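Local coordinates for protein ribokinase, putative (Burkholderia thailandensis, PDB 3B1N) that probably phosphorylates nucleosides as a kinase of the pfkB (ribokinase) family, and binds ADP together with the nucleoside analogue mizoribine, at residues 11-16 / 42-47; 65-70 / 89-94; 73-78 / 98-103. All blocks are in the same frame, centred on the assembly; numbering follows the deposited sequence. Where two conformers were deposited one is given.

Contact 1: residues 11-16 / 42-47. With MZR (5-hydroxy-1-(beta-D-ribofuranosyl)-1H-imidazole-4-carboxamide), chain F.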
# COMPACT_ATOMS: atom_id res chain seq x y z
N TYR B 11 -15.00 2.58 3.14
CA TYR B 11 -14.90 1.93 1.84
C TYR B 11 -13.45 1.54 1.61
O TYR B 11 -12.55 2.35 1.79
CB TYR B 11 -15.33 2.94 0.76
CG TYR B 11 -16.80 3.25 0.82
CD1 TYR B 11 -17.76 2.25 0.61
CD2 TYR B 11 -17.25 4.51 1.18
CE1 TYR B 11 -19.11 2.54 0.67
CE2 TYR B 11 -18.61 4.82 1.26
CZ TYR B 11 -19.54 3.83 0.99
OH TYR B 11 -20.89 4.09 1.04
N ASP B 12 -13.27 0.28 1.20
CA ASP B 12 -11.94 -0.30 1.04
C ASP B 12 -11.55 -0.42 -0.42
O ASP B 12 -12.35 -0.91 -1.22
CB ASP B 12 -11.87 -1.70 1.67
CG ASP B 12 -11.96 -1.69 3.17
OD1 ASP B 12 -11.79 -0.65 3.81
OD2 ASP B 12 -12.10 -2.79 3.70
N ASN B 13 -10.32 -0.01 -0.75
CA ASN B 13 -9.73 -0.32 -2.07
C ASN B 13 -8.59 -1.24 -1.79
O ASN B 13 -7.61 -0.83 -1.18
CB ASN B 13 -9.31 0.97 -2.78
CG ASN B 13 -10.54 1.73 -3.34
OD1 ASN B 13 -10.95 2.73 -2.82
ND2 ASN B 13 -11.16 1.17 -4.39
N ILE B 14 -8.79 -2.51 -2.17
CA ILE B 14 -7.86 -3.57 -1.80
C ILE B 14 -7.02 -3.97 -3.01
O ILE B 14 -7.56 -4.36 -4.08
CB ILE B 14 -8.61 -4.76 -1.26
CG1 ILE B 14 -9.35 -4.34 0.04
CG2 ILE B 14 -7.61 -5.92 -0.94
CD1 ILE B 14 -10.47 -5.28 0.42
N MET B 15 -5.72 -3.91 -2.80
CA MET B 15 -4.76 -4.24 -3.84
C MET B 15 -4.00 -5.44 -3.36
O MET B 15 -3.20 -5.35 -2.41
CB MET B 15 -3.87 -3.03 -4.02
CG MET B 15 -4.63 -1.85 -4.72
SD MET B 15 -3.94 -0.25 -4.30
CE MET B 15 -4.69 0.03 -2.67
N THR B 16 -4.28 -6.57 -4.00
CA THR B 16 -3.80 -7.89 -3.60
C THR B 16 -2.50 -8.23 -4.33
O THR B 16 -2.53 -8.46 -5.55
CB THR B 16 -4.79 -9.02 -3.99
OG1 THR B 16 -6.09 -8.76 -3.45
CG2 THR B 16 -4.32 -10.35 -3.41
N MET B 42 -10.41 -0.12 -10.22
CA MET B 42 -10.73 0.22 -8.84
C MET B 42 -12.19 -0.09 -8.55
O MET B 42 -13.09 0.32 -9.31
CB MET B 42 -10.46 1.71 -8.56
CG MET B 42 -9.18 2.01 -7.77
SD MET B 42 -9.34 3.38 -6.59
CE MET B 42 -10.34 4.55 -7.51
N ARG B 43 -12.43 -0.79 -7.45
CA ARG B 43 -13.78 -1.08 -7.02
C ARG B 43 -13.83 -0.92 -5.52
O ARG B 43 -13.03 -1.53 -4.80
CB ARG B 43 -14.13 -2.52 -7.36
CG ARG B 43 -15.36 -2.66 -8.19
CD ARG B 43 -15.27 -3.91 -9.10
NE ARG B 43 -14.56 -5.05 -8.50
CZ ARG B 43 -14.97 -5.75 -7.45
NH1 ARG B 43 -16.10 -5.42 -6.82
NH2 ARG B 43 -14.25 -6.77 -7.00
N ARG B 44 -14.74 -0.08 -5.05
CA ARG B 44 -14.82 0.06 -3.60
C ARG B 44 -15.68 -1.03 -2.97
O ARG B 44 -16.76 -1.40 -3.43
CB ARG B 44 -15.18 1.49 -3.17
CG ARG B 44 -14.15 2.52 -3.62
CD ARG B 44 -14.16 3.75 -2.74
NE ARG B 44 -15.47 4.38 -2.62
CZ ARG B 44 -15.69 5.47 -1.89
NH1 ARG B 44 -14.69 6.03 -1.20
NH2 ARG B 44 -16.93 5.98 -1.83
N GLU B 45 -15.12 -1.58 -1.91
CA GLU B 45 -15.75 -2.68 -1.21
C GLU B 45 -16.23 -2.12 0.12
O GLU B 45 -15.66 -1.18 0.69
CB GLU B 45 -14.75 -3.78 -0.90
CG GLU B 45 -14.05 -4.48 -2.06
CD GLU B 45 -14.90 -5.47 -2.80
OE1 GLU B 45 -16.13 -5.55 -2.54
OE2 GLU B 45 -14.29 -6.17 -3.65
N PHE B 46 -17.29 -2.72 0.64
CA PHE B 46 -17.75 -2.33 1.95
C PHE B 46 -16.85 -2.87 3.05
O PHE B 46 -16.58 -4.08 3.10
CB PHE B 46 -19.20 -2.86 2.15
CG PHE B 46 -20.18 -2.27 1.17
CD1 PHE B 46 -20.65 -0.99 1.34
CD2 PHE B 46 -20.56 -3.00 0.04
CE1 PHE B 46 -21.57 -0.44 0.44
CE2 PHE B 46 -21.47 -2.44 -0.89
CZ PHE B 46 -21.96 -1.18 -0.69
N GLY B 47 -16.40 -1.96 3.95
CA GLY B 47 -15.37 -2.29 4.90
C GLY B 47 -15.49 -1.46 6.15
O GLY B 47 -16.58 -1.03 6.52
N1 MZR F . -8.57 2.79 11.70
O3 MZR F . -10.30 0.95 10.51
C4 MZR F . -9.14 0.73 9.74
C5 MZR F . -7.87 1.41 9.90
C6 MZR F . -7.58 2.47 10.88
O6 MZR F . -6.43 2.96 10.82
N7 MZR F . -7.09 0.85 8.94
C8 MZR F . -7.82 -0.08 8.28
N9 MZR F . -9.10 -0.17 8.77
C1' MZR F . -10.15 -1.10 8.33
C2' MZR F . -10.40 -1.23 6.84
O2' MZR F . -11.44 -0.31 6.52
C3' MZR F . -10.74 -2.74 6.69
O3' MZR F . -12.04 -3.05 6.20
C4' MZR F . -10.54 -3.31 8.07
O4' MZR F . -9.67 -2.38 8.70
C5' MZR F . -9.91 -4.68 8.02
O5' MZR F . -9.81 -5.13 9.40
O HOH W 1 -9.99 -1.71 -5.93
O HOH W 2 -11.14 -3.12 -3.72
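Asp12 and Glu45 pair across two antiparallel strands of the small four-stranded sheet that, as in other ribokinase-fold kinases, serves as a lid over the nucleoside site. They form a hydrogen-bonded pair: Asp12 N gives to Glu45 O at 2.8 Å, and Glu45 N returns a bond to Asp12 O. With its backbone held this way, Asp12 turns its carboxylate to the ribose of mizoribine, OD1 taking the O2' hydroxyl at 2.8 Å and OD2 the O3' hydroxyl at 2.5 Å. Two acceptors side by side suit a vicinal diol. Gly47, also in the pocket, brings its CA to 3.5 Å from Asp12 OD2, an approach a side chain would obstruct.

The sheet face with Tyr11 and Phe46 is aromatic: Phe46 CE1 meets the edge of the Tyr11 ring, CE1 to CE1 at 3.9 Å. Arg44 is modelled in two conformers; in one, Tyr11 CD2 lies over one face of the guanidinium, offset toward its rim, the planes 25° apart, and Gln102 is doubtfully close. Further along the strands, water replaces direct pairing: one molecule accepts from Ile14 N at 2.9 Å and donates to Arg43 O at 2.7 Å.

Contact 2: residues 65-70 / 89-94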
# COMPACT_ATOMS: atom_id res chain seq x y z
N ARG B 65 -25.36 -4.08 16.34
CA ARG B 65 -25.66 -2.65 16.27
C ARG B 65 -24.37 -1.88 16.02
O ARG B 65 -23.61 -1.63 16.97
CB ARG B 65 -26.35 -2.14 17.57
CG ARG B 65 -27.57 -3.00 18.01
CD ARG B 65 -28.75 -2.80 17.10
NE ARG B 65 -29.87 -3.67 17.56
CZ ARG B 65 -30.72 -3.38 18.54
NH1 ARG B 65 -30.68 -2.22 19.19
NH2 ARG B 65 -31.66 -4.27 18.87
N MET B 66 -24.12 -1.53 14.76
CA MET B 66 -22.90 -0.75 14.42
C MET B 66 -22.99 0.65 14.99
O MET B 66 -24.04 1.29 14.85
CB MET B 66 -22.75 -0.62 12.91
CG MET B 66 -22.53 -1.97 12.20
SD MET B 66 -22.70 -1.89 10.39
CE MET B 66 -21.71 -0.51 10.08
N MET B 67 -21.88 1.08 15.61
CA MET B 67 -21.77 2.46 16.08
C MET B 67 -20.55 3.05 15.42
O MET B 67 -19.42 2.62 15.68
CB MET B 67 -21.62 2.49 17.58
CG MET B 67 -21.45 3.95 18.11
SD MET B 67 -21.52 4.10 19.92
CE MET B 67 -23.29 4.28 20.14
N GLY B 68 -20.81 4.02 14.56
CA GLY B 68 -19.71 4.67 13.81
C GLY B 68 -20.25 5.83 13.03
O GLY B 68 -21.49 6.06 12.97
N THR B 69 -19.33 6.56 12.38
CA THR B 69 -19.72 7.71 11.57
C THR B 69 -19.40 7.50 10.08
O THR B 69 -18.33 6.93 9.75
CB THR B 69 -18.98 8.99 12.08
OG1 THR B 69 -17.61 8.67 12.34
CG2 THR B 69 -19.58 9.44 13.40
N LEU B 70 -20.33 7.92 9.24
CA LEU B 70 -20.21 7.96 7.76
C LEU B 70 -20.32 9.41 7.28
O LEU B 70 -20.73 10.31 8.04
CB LEU B 70 -21.32 7.15 7.07
CG LEU B 70 -21.09 5.64 7.15
CD1 LEU B 70 -22.44 4.98 6.71
CD2 LEU B 70 -19.94 5.24 6.24
N ARG B 89 -29.43 0.80 11.63
CA ARG B 89 -28.69 2.06 11.47
C ARG B 89 -28.81 2.96 12.68
O ARG B 89 -28.42 4.14 12.62
CB ARG B 89 -29.08 2.78 10.18
CG ARG B 89 -28.71 1.95 8.92
CD ARG B 89 -29.02 2.62 7.56
NE ARG B 89 -30.42 2.91 7.32
CZ ARG B 89 -31.00 4.11 7.46
NH1 ARG B 89 -30.32 5.18 7.87
NH2 ARG B 89 -32.29 4.24 7.19
N GLU B 90 -29.31 2.40 13.79
CA GLU B 90 -29.64 3.16 15.02
C GLU B 90 -28.45 4.07 15.44
O GLU B 90 -28.64 5.28 15.69
CB GLU B 90 -29.98 2.17 16.16
CG GLU B 90 -30.27 2.84 17.48
CD GLU B 90 -30.77 1.86 18.55
OE1 GLU B 90 -31.14 2.33 19.65
OE2 GLU B 90 -30.74 0.62 18.33
N TYR B 91 -27.24 3.50 15.45
CA TYR B 91 -26.04 4.21 15.98
C TYR B 91 -25.04 4.58 14.88
O TYR B 91 -23.88 4.85 15.18
CB TYR B 91 -25.36 3.37 17.06
CG TYR B 91 -26.28 2.99 18.20
CD1 TYR B 91 -26.78 3.98 19.04
CD2 TYR B 91 -26.64 1.66 18.43
CE1 TYR B 91 -27.65 3.66 20.09
CE2 TYR B 91 -27.50 1.32 19.49
CZ TYR B 91 -28.01 2.34 20.30
OH TYR B 91 -28.84 2.00 21.36
N VAL B 92 -25.52 4.56 13.62
CA VAL B 92 -24.69 4.99 12.46
C VAL B 92 -25.04 6.47 12.21
O VAL B 92 -26.15 6.79 11.73
CB VAL B 92 -24.94 4.11 11.21
CG1 VAL B 92 -24.14 4.64 10.00
CG2 VAL B 92 -24.54 2.69 11.51
N ARG B 93 -24.11 7.38 12.50
CA ARG B 93 -24.37 8.82 12.33
C ARG B 93 -23.76 9.28 11.02
O ARG B 93 -22.62 8.95 10.73
CB ARG B 93 -23.84 9.62 13.52
CG ARG B 93 -23.96 11.12 13.29
CD ARG B 93 -24.50 11.90 14.45
NE ARG B 93 -24.24 13.33 14.28
CZ ARG B 93 -24.03 14.14 15.31
NH1 ARG B 93 -23.78 15.45 15.12
NH2 ARG B 93 -24.07 13.62 16.54
N VAL B 94 -24.53 10.00 10.24
CA VAL B 94 -24.08 10.51 8.95
C VAL B 94 -23.76 12.01 9.03
O VAL B 94 -24.65 12.81 9.36
CB VAL B 94 -25.15 10.27 7.89
CG1 VAL B 94 -24.69 10.83 6.54
CG2 VAL B 94 -25.39 8.76 7.75
O HOH W 3 -26.69 0.77 14.72
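Gly68 and Arg93 lie at the middle of a beta-alpha-beta crossover in the Rossmann-like sheet, where strands 64-71 and 88-95 run parallel and helix 76-85 connects them. Gly68 bonds to the residues on each side of Val92: Gly68 N donates to Tyr91 O at 3.2 Å, and Gly68 O accepts from Arg93 N at 3.0 Å. Arg93 O then accepts from Leu70 N at 2.9 Å. This is the usual parallel pattern, in which the N and O of one residue bond to the residues before and after its partner.

The tight part is the face that carries Leu70 and Val92. Leu70 CD1 meets Val92 CG1 at 3.7 Å; CG1 stands anti to the backbone N (chi1 177°), which turns it toward the leucine. Helix 76-85 closes on this face, Leu79 touching Leu70 and Met82 touching Val92, so branched aliphatic residues fit both strands. The opposite face carries Met67, whose flexible chain bends at chi3 (-87°) and brings CE to 3.7 Å from Tyr91 CD1, while Leu4 of the next strand backs both residues.

Toward the start of the strands the pairing loosens. A type I turn from Arg89 to Val92 carries the chain round a corner, and a water enters between the backbones, donating to Met66 O and accepting from Tyr91 N. Long charged side chains suit this outer side: Arg65, bent at chi2, extends to exposed Glu90 and also makes a salt bridge to Asp63. Glu90 CG lies over the centre of one face of the Tyr91 ring, 3.6 Å above its plane, while Arg65 CB sits at the ring edge. The carboxylate and guanidinium planes are 32° apart, and Arg65 NH1 reaches Glu90 OE2 at 3.0 Å.

Contact 3: residues 73-78 / 98-103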
# COMPACT_ATOMS: atom_id res chain seq x y z
N VAL B 73 -21.65 12.61 1.72
CA VAL B 73 -21.39 12.67 0.31
C VAL B 73 -21.50 11.30 -0.31
O VAL B 73 -21.97 11.17 -1.44
CB VAL B 73 -19.99 13.29 0.00
CG1 VAL B 73 -19.64 13.23 -1.54
CG2 VAL B 73 -19.94 14.70 0.49
N ASP B 74 -21.01 10.27 0.40
CA ASP B 74 -20.98 8.94 -0.21
C ASP B 74 -21.46 7.84 0.72
O ASP B 74 -21.24 6.69 0.44
CB ASP B 74 -19.59 8.64 -0.77
CG ASP B 74 -18.52 8.74 0.27
OD1 ASP B 74 -18.85 8.99 1.46
OD2 ASP B 74 -17.33 8.56 -0.12
N ALA B 75 -22.21 8.22 1.76
CA ALA B 75 -22.77 7.22 2.70
C ALA B 75 -23.86 6.34 2.10
O ALA B 75 -24.03 5.20 2.60
CB ALA B 75 -23.31 7.88 3.92
N GLN B 76 -24.59 6.81 1.10
CA GLN B 76 -25.85 6.11 0.74
C GLN B 76 -25.71 4.63 0.37
O GLN B 76 -26.54 3.83 0.86
CB GLN B 76 -26.61 6.87 -0.37
CG GLN B 76 -28.15 6.52 -0.39
CD GLN B 76 -28.85 6.95 0.90
OE1 GLN B 76 -28.80 8.15 1.25
NE2 GLN B 76 -29.52 6.03 1.58
N PRO B 77 -24.69 4.26 -0.40
CA PRO B 77 -24.59 2.81 -0.70
C PRO B 77 -24.45 1.96 0.54
O PRO B 77 -24.99 0.83 0.60
CB PRO B 77 -23.35 2.72 -1.61
CG PRO B 77 -23.40 4.07 -2.33
CD PRO B 77 -23.77 5.05 -1.25
N TYR B 78 -23.72 2.44 1.54
CA TYR B 78 -23.56 1.68 2.78
C TYR B 78 -24.85 1.66 3.58
O TYR B 78 -25.18 0.60 4.13
CB TYR B 78 -22.39 2.25 3.63
CG TYR B 78 -21.49 1.17 4.23
CD1 TYR B 78 -20.09 1.29 4.19
CD2 TYR B 78 -22.03 0.11 4.94
CE1 TYR B 78 -19.26 0.33 4.76
CE2 TYR B 78 -21.22 -0.86 5.51
CZ TYR B 78 -19.83 -0.74 5.42
OH TYR B 78 -19.04 -1.70 6.00
N THR B 98 -19.51 15.69 4.06
CA THR B 98 -18.27 15.00 4.48
C THR B 98 -18.16 13.69 3.70
O THR B 98 -19.20 13.09 3.38
CB THR B 98 -18.32 14.71 6.02
OG1 THR B 98 -18.43 15.94 6.72
CG2 THR B 98 -17.09 14.01 6.54
N TYR B 99 -16.93 13.26 3.44
CA TYR B 99 -16.71 11.95 2.81
C TYR B 99 -16.58 10.89 3.89
O TYR B 99 -16.04 11.16 4.96
CB TYR B 99 -15.47 11.94 1.91
CG TYR B 99 -15.68 12.70 0.61
CD1 TYR B 99 -16.00 12.01 -0.56
CD2 TYR B 99 -15.54 14.09 0.56
CE1 TYR B 99 -16.16 12.72 -1.78
CE2 TYR B 99 -15.73 14.78 -0.63
CZ TYR B 99 -16.04 14.08 -1.77
OH TYR B 99 -16.21 14.75 -2.95
N SER B 100 -17.04 9.66 3.59
CA SER B 100 -16.77 8.55 4.47
C SER B 100 -15.30 8.16 4.45
O SER B 100 -14.58 8.44 3.47
CB SER B 100 -17.62 7.34 4.06
OG SER B 100 -18.98 7.72 3.96
N ALA B 101 -14.88 7.46 5.50
CA ALA B 101 -13.53 6.86 5.56
C ALA B 101 -13.23 6.01 4.34
O ALA B 101 -14.09 5.32 3.83
CB ALA B 101 -13.37 6.02 6.83
N GLN B 102 -11.97 6.06 3.90
CA GLN B 102 -11.52 5.29 2.74
C GLN B 102 -10.17 4.67 3.07
O GLN B 102 -9.26 5.34 3.52
CB GLN B 102 -11.43 6.21 1.50
CG GLN B 102 -10.67 5.58 0.37
CD GLN B 102 -11.51 4.62 -0.44
OE1 GLN B 102 -12.54 5.01 -1.02
NE2 GLN B 102 -11.05 3.36 -0.53
N ALA B 103 -10.08 3.36 2.90
CA ALA B 103 -8.80 2.66 3.15
C ALA B 103 -8.24 2.17 1.85
O ALA B 103 -8.95 1.58 1.04
CB ALA B 103 -9.06 1.44 4.08
O HOH W 4 -14.98 8.39 0.77
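Asp74 OD1 is gripped by two donors of a single residue: Ser100 OG gives it a hydrogen bond at 2.8 Å and Ser100 N another at 2.9 Å. The amide approaches on the syn lone pair, the side of the other oxygen, while the hydroxyl comes from above the carboxylate plane, 37° out of it. Serine suits the place because its short side chain brings OG and its own N to one acceptor. Asp74 CG stands between the backbone N and the carbonyl carbon (chi1 57°), the crowded position, which turns the carboxylate to the facing chain. Ser100 OG, buried, has Gly71 N as a second partner.

The other oxygen is occupied as well. Asp74 OD2 makes a salt bridge to Arg44 in the modelled conformer of that arginine, and takes a bond from a water that also donates to Ser100 O at 2.7 Å. So many donors would be expected to stabilise the charged form of the aspartate.

Beside this polar cluster lies an apolar contact. Val73 CG1 sits over one face of the Tyr99 ring in a CH-pi contact, 3.9 Å from the centroid and displaced toward the rim at CE1. The ring stands almost perpendicular to the Asp74 carboxylate, at 89°, and turns its edge to it, with CD1 3.7 Å from Asp74 OD2. One backbone hydrogen bond completes the contact, Val73 N donating to Thr98 O at 3.0 Å.

Asp74 O also accepts from Tyr11 OH of the neighbouring lid strand. The contact therefore ties the loop leading into helix 76-85 of the alpha/beta domain to the loop that leads into strand 101-107, whose Ala103 lines the mizoribine pocket: a junction between the large domain and the beta lid of the ribokinase fold.

In the fold
Contacts 1 and 3 meet on the lid sheet, where strands 10-16 and 101-107 are neighbours; contact 2 lies in the large sheet, at an outermost strand of the chain. Segment 73-78 leads into the helix joining the two strands of contact 2, while 98-103 passes on to the lid; Leu70 packs against Ala75, Tyr78 and Ser100 between them. Each contact has a buried and an exposed side: Asp12 and Gly47 at the ligand against Met42 to Arg44, Met66 to Leu70 against Glu90 and Arg93, Ser100 against Val73 and Tyr99. Contact 1 adds ligand binding to strand pairing, contact 2 aliphatic packing, and contact 3 relies on a carboxylate. A probable hydrogen bond between Tyr78 OH and Gly47 O joins contacts 1 and 3.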